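Local coordinates for protein 3-oxoadipate enol-lactonase (Burkholderia xenovorans, PDB 2XUA) that probably hydrolyses the enol-lactone of 3-oxoadipate in the breakdown of catechol, as an enzyme of the alpha/beta-hydrolase fold, at residues R157-T160 against A161-E165; Y73-E76 against Q77-D81. All coordinates share one frame; numbering follows the deposited sequence.

Contact 1: residues R157-T160 against A161-E165; sequences RWFT and ADYME. With SHF (laevulinic acid), chain C.
Phe159 and Tyr163 lie side by side with their ring planes only 20° apart, yet slid so far that they barely overlap, the centroids 5.1 Å apart. The touch is made at one flank of each ring, Phe159 CD1 coming to 3.5 Å from Tyr163 CD2. Tyr163 CG stands anti to its backbone N (chi1 -180°), and this carries the ring alongside that of Phe159. Met164 closes in on the root of Phe159, not its ring, its CG 3.4 Å from Phe159 CB. Between these groups the chain, coming from helix 147-154, enters helix 161-166, probably in the cap domain over the alpha/beta-hydrolase core. Thr160 is the N-cap: OG1 accepts a weak bond from Tyr163 N at 3.4 Å, and the same hydroxyl is hydrogen-bonded to Glu249. The first helical turn is closed by Met164 N on Thr160 O at 3.1 Å. The two residues before Phe159 face the ligand instead. Arg157 NE binds laevulinic acid O1 at 2.8 Å, at the edge of the guanidinium, while NH2 adds a weak bond to OH1. Tyr186 OH also bonds the ligand. Trp158 offers its ring edge to the methyl end, CZ2 standing 3.2 Å from C5.

Contact 2: residues Y73-E76 against Q77-D81; sequences YTIE and QLTGD
Gln77 folds its side chain back over the start of its own helix and uses OE1 to accept from Thr74 N at 2.8 Å. The bond is bent, 137° at the hydrogen, and the donor is tilted out of the amide's carbonyl plane. In the other direction Thr74 OG1 accepts from the backbone N of Gln77 at 3.0 Å. The hydroxyl gets there by standing between the backbone N and the carbonyl carbon of Thr74 (chi1 67°), which turns it in toward the first turn. These reciprocal bonds make a capping box at the N-terminus of helix 75-88, part of the alpha/beta-hydrolase core, with Thr74 as the N-cap. Gln77 OE1 also comes to 3.0 Å from Tyr73 CA, beside the root of the tyrosine side chain, and its amide plane is turned 72° from the tyrosine ring.

Behind the box, Thr74 O accepts from Leu78 N at 3.0 Å, the donor in the carbonyl plane. One step on, Ile75 O takes two donors from a single residue: Thr79 N and Thr79 OG1, each at 2.8 Å, arrive from opposite faces of the carbonyl plane. The threonine hydroxyl thus gives its hydrogen to a carbonyl of its own helix. Ile75 CD1 and Leu78 CD1 meet more loosely, at 4.2 Å.

Farther out, Tyr73 is fixed by a hydrogen bond from OH to Pro69 O and by a cation-pi contact with Arg61, which also forms a salt bridge with Asp81. Glu76 OE2 makes a salt bridge with Arg112, at the end of helix 101-112, while Ile75, Leu78 and Thr79 pack on this helix, which follows the probable nucleophile elbow.

How the contacts relate
Both contacts are helix starts with a threonine N-cap, but they share no element, contact 1 opening helix 161-166 and contact 2 helix 75-88. They sit on opposite sides of the chain's centre, their own centres about 31 Å apart and their nearest atoms about 14 Å. Neither is fully core or fully surface. Contact 2 lies nearer the middle, and its links are chiefly polar: a reciprocal cap, a doubly engaged carbonyl and outlying salt bridges. Contact 1 is more peripheral, its cap weaker and one-sided, and aromatic and apolar contacts do more of the joining. Its first segment supplies Arg157 and Trp158 to the laevulinic acid pocket, whereas the side chain of Leu78 is about 12 Å from the ligand.

Contact 1: residues R157-T160 against A161-E165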
loop_
_atom_site.group_PDB
_atom_site.type_symbol
_atom_site.label_atom_id
_atom_site.label_comp_id
_atom_site.label_asym_id
_atom_site.label_seq_id
_atom_site.Cartn_x
_atom_site.Cartn_y
_atom_site.Cartn_z
ATOM N N ARG B 157 18.830 2.909 -5.216
ATOM C CA ARG B 157 19.690 2.286 -4.197
ATOM C C ARG B 157 19.013 1.093 -3.511
ATOM O O ARG B 157 19.644 0.401 -2.703
ATOM C CB ARG B 157 20.114 3.333 -3.158
ATOM C CG ARG B 157 21.135 4.342 -3.764
ATOM C CD ARG B 157 21.154 5.655 -2.956
ATOM N NE ARG B 157 21.667 5.490 -1.586
ATOM C CZ ARG B 157 22.937 5.181 -1.258
ATOM N NH1 ARG B 157 23.871 4.960 -2.204
ATOM N NH2 ARG B 157 23.272 5.085 0.034
ATOM N N TRP B 158 17.735 0.873 -3.805
ATOM C CA TRP B 158 16.945 -0.124 -3.063
ATOM C C TRP B 158 16.829 -1.428 -3.813
ATOM O O TRP B 158 16.638 -2.466 -3.201
ATOM C CB TRP B 158 15.529 0.421 -2.849
ATOM C CG TRP B 158 15.446 1.465 -1.772
ATOM C CD1 TRP B 158 16.479 2.108 -1.106
ATOM C CD2 TRP B 158 14.227 1.990 -1.232
ATOM N NE1 TRP B 158 15.949 3.033 -0.206
ATOM C CE2 TRP B 158 14.569 2.957 -0.267
ATOM C CE3 TRP B 158 12.873 1.741 -1.507
ATOM C CZ2 TRP B 158 13.610 3.669 0.427
ATOM C CZ3 TRP B 158 11.917 2.423 -0.798
ATOM C CH2 TRP B 158 12.291 3.401 0.154
ATOM N N PHE B 159 16.926 -1.392 -5.146
ATOM C CA PHE B 159 16.805 -2.634 -5.927
ATOM C C PHE B 159 17.883 -2.675 -6.955
ATOM O O PHE B 159 18.314 -1.592 -7.380
ATOM C CB PHE B 159 15.438 -2.641 -6.653
ATOM C CG PHE B 159 14.264 -2.596 -5.704
ATOM C CD1 PHE B 159 13.916 -3.701 -4.957
ATOM C CD2 PHE B 159 13.551 -1.427 -5.530
ATOM C CE1 PHE B 159 12.822 -3.683 -4.059
ATOM C CE2 PHE B 159 12.465 -1.394 -4.640
ATOM C CZ PHE B 159 12.087 -2.570 -3.914
ATOM N N THR B 160 18.313 -3.871 -7.382
ATOM C CA THR B 160 19.245 -3.934 -8.530
ATOM C C THR B 160 18.501 -3.420 -9.768
ATOM O O THR B 160 17.246 -3.388 -9.783
ATOM C CB THR B 160 19.772 -5.363 -8.766
ATOM O OG1 THR B 160 18.654 -6.228 -9.055
ATOM C CG2 THR B 160 20.498 -5.853 -7.495
ATOM N N ALA B 161 19.255 -2.903 -10.735
ATOM C CA ALA B 161 18.710 -2.461 -12.030
ATOM C C ALA B 161 17.818 -3.529 -12.652
ATOM O O ALA B 161 16.762 -3.230 -13.241
ATOM C CB ALA B 161 19.858 -2.107 -13.030
ATOM N N ASP B 162 18.244 -4.769 -12.556
ATOM C CA ASP B 162 17.516 -5.815 -13.247
ATOM C C ASP B 162 16.149 -6.026 -12.577
ATOM O O ASP B 162 15.153 -6.228 -13.252
ATOM C CB ASP B 162 18.291 -7.114 -13.140
ATOM C CG ASP B 162 17.538 -8.313 -13.747
ATOM O OD1 ASP B 162 17.069 -8.248 -14.919
ATOM O OD2 ASP B 162 17.428 -9.328 -13.039
ATOM N N TYR B 163 16.115 -6.040 -11.249
ATOM C CA TYR B 163 14.825 -6.237 -10.562
ATOM C C TYR B 163 13.918 -5.102 -10.938
ATOM O O TYR B 163 12.721 -5.307 -11.127
ATOM C CB TYR B 163 15.012 -6.265 -9.043
ATOM C CG TYR B 163 13.697 -6.478 -8.309
ATOM C CD1 TYR B 163 13.249 -7.736 -8.051
ATOM C CD2 TYR B 163 12.922 -5.407 -7.903
ATOM C CE1 TYR B 163 12.014 -7.952 -7.430
ATOM C CE2 TYR B 163 11.689 -5.603 -7.309
ATOM C CZ TYR B 163 11.261 -6.896 -7.063
ATOM O OH TYR B 163 10.068 -7.131 -6.463
HETATM N N MSE B 164 14.469 -3.879 -10.983
HETATM C CA MSE B 164 13.624 -2.749 -11.262
HETATM C C MSE B 164 13.032 -2.846 -12.660
HETATM O O MSE B 164 11.833 -2.622 -12.864
HETATM C CB MSE B 164 14.414 -1.460 -11.103
HETATM C CG MSE B 164 14.665 -1.168 -9.672
HETATM SE SE MSE B 164 15.304 0.659 -9.483
HETATM C CE MSE B 164 16.840 0.551 -10.676
ATOM N N GLU B 165 13.876 -3.234 -13.604
ATOM C CA GLU B 165 13.417 -3.432 -14.999
ATOM C C GLU B 165 12.307 -4.521 -15.056
ATOM O O GLU B 165 11.282 -4.295 -15.649
ATOM C CB GLU B 165 14.630 -3.659 -15.955
ATOM C CG GLU B 165 14.811 -5.085 -16.547
ATOM C CD GLU B 165 13.782 -5.415 -17.653
ATOM O OE1 GLU B 165 13.471 -4.519 -18.502
ATOM O OE2 GLU B 165 13.276 -6.570 -17.656
HETATM C C4 SHF C . 15.912 5.772 2.500
HETATM C C5 SHF C . 15.376 4.428 3.010
HETATM C C3 SHF C . 17.428 6.018 2.430
HETATM C C2 SHF C . 18.382 4.799 2.338
HETATM C C1 SHF C . 19.775 5.176 1.678
HETATM O O4 SHF C . 15.118 6.645 2.102
HETATM O O1 SHF C . 19.844 4.910 0.464
HETATM O OH1 SHF C . 20.758 5.618 2.364
#

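Contact 2: residues Y73-E76 against Q77-D81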
loop_
_atom_site.group_PDB
_atom_site.type_symbol
_atom_site.label_atom_id
_atom_site.label_comp_id
_atom_site.label_asym_id
_atom_site.label_seq_id
_atom_site.Cartn_x
_atom_site.Cartn_y
_atom_site.Cartn_z
ATOM N N TYR B 73 14.010 13.774 14.986
ATOM C CA TYR B 73 13.624 12.620 15.809
ATOM C C TYR B 73 14.879 12.010 16.327
ATOM O O TYR B 73 16.002 12.301 15.848
ATOM C CB TYR B 73 12.809 11.556 15.030
ATOM C CG TYR B 73 11.568 12.070 14.370
ATOM C CD1 TYR B 73 10.873 13.152 14.880
ATOM C CD2 TYR B 73 11.039 11.418 13.260
ATOM C CE1 TYR B 73 9.724 13.610 14.260
ATOM C CE2 TYR B 73 9.905 11.847 12.665
ATOM C CZ TYR B 73 9.233 12.953 13.154
ATOM O OH TYR B 73 8.101 13.386 12.514
ATOM N N THR B 74 14.723 11.145 17.301
ATOM C CA THR B 74 15.884 10.496 17.849
ATOM C C THR B 74 15.642 9.015 17.879
ATOM O O THR B 74 14.470 8.585 17.873
ATOM C CB THR B 74 16.169 10.993 19.286
ATOM O OG1 THR B 74 15.109 10.562 20.159
ATOM C CG2 THR B 74 16.271 12.545 19.318
ATOM N N ILE B 75 16.734 8.253 17.949
ATOM C CA ILE B 75 16.690 6.784 18.112
ATOM C C ILE B 75 15.929 6.363 19.401
ATOM O O ILE B 75 15.261 5.287 19.424
ATOM C CB ILE B 75 18.091 6.139 17.985
ATOM C CG1 ILE B 75 18.040 4.607 17.866
ATOM C CG2 ILE B 75 19.038 6.535 19.225
ATOM C CD1 ILE B 75 17.242 4.074 16.649
ATOM N N GLU B 76 15.982 7.233 20.436
ATOM C CA GLU B 76 15.174 7.041 21.659
ATOM C C GLU B 76 13.696 7.260 21.435
ATOM O O GLU B 76 12.859 6.619 22.108
ATOM C CB GLU B 76 15.608 7.955 22.841
ATOM C CG GLU B 76 16.985 7.680 23.370
ATOM C CD GLU B 76 18.113 8.202 22.484
ATOM O OE1 GLU B 76 17.917 9.232 21.838
ATOM O OE2 GLU B 76 19.182 7.557 22.422
ATOM N N GLN B 77 13.328 8.183 20.564
ATOM C CA GLN B 77 11.921 8.317 20.276
ATOM C C GLN B 77 11.481 7.033 19.512
ATOM O O GLN B 77 10.420 6.437 19.780
ATOM C CB GLN B 77 11.607 9.540 19.434
ATOM C CG GLN B 77 11.426 10.857 20.254
ATOM C CD GLN B 77 11.557 12.056 19.360
ATOM O OE1 GLN B 77 12.234 11.979 18.336
ATOM N NE2 GLN B 77 10.894 13.169 19.717
ATOM N N LEU B 78 12.306 6.617 18.574
ATOM C CA LEU B 78 11.961 5.463 17.740
ATOM C C LEU B 78 11.858 4.183 18.534
ATOM O O LEU B 78 10.994 3.344 18.261
ATOM C CB LEU B 78 12.918 5.320 16.546
ATOM C CG LEU B 78 13.050 6.506 15.577
ATOM C CD1 LEU B 78 14.203 6.180 14.667
ATOM C CD2 LEU B 78 11.779 6.780 14.737
ATOM N N THR B 79 12.733 4.003 19.498
ATOM C CA THR B 79 12.696 2.830 20.329
ATOM C C THR B 79 11.433 2.879 21.223
ATOM O O THR B 79 10.734 1.862 21.383
ATOM C CB THR B 79 13.974 2.720 21.156
ATOM O OG1 THR B 79 15.102 2.607 20.285
ATOM C CG2 THR B 79 14.007 1.426 21.984
ATOM N N GLY B 80 11.152 4.055 21.778
ATOM C CA GLY B 80 10.047 4.251 22.690
ATOM C C GLY B 80 8.698 4.127 21.993
ATOM O O GLY B 80 7.681 3.754 22.601
ATOM N N ASP B 81 8.701 4.439 20.701
ATOM C CA ASP B 81 7.546 4.209 19.884
ATOM C C ASP B 81 7.193 2.707 19.882
ATOM O O ASP B 81 6.028 2.381 20.065
ATOM C CB ASP B 81 7.784 4.737 18.477
ATOM C CG ASP B 81 7.719 6.238 18.416
ATOM O OD1 ASP B 81 7.411 6.909 19.455
ATOM O OD2 ASP B 81 7.910 6.773 17.327
#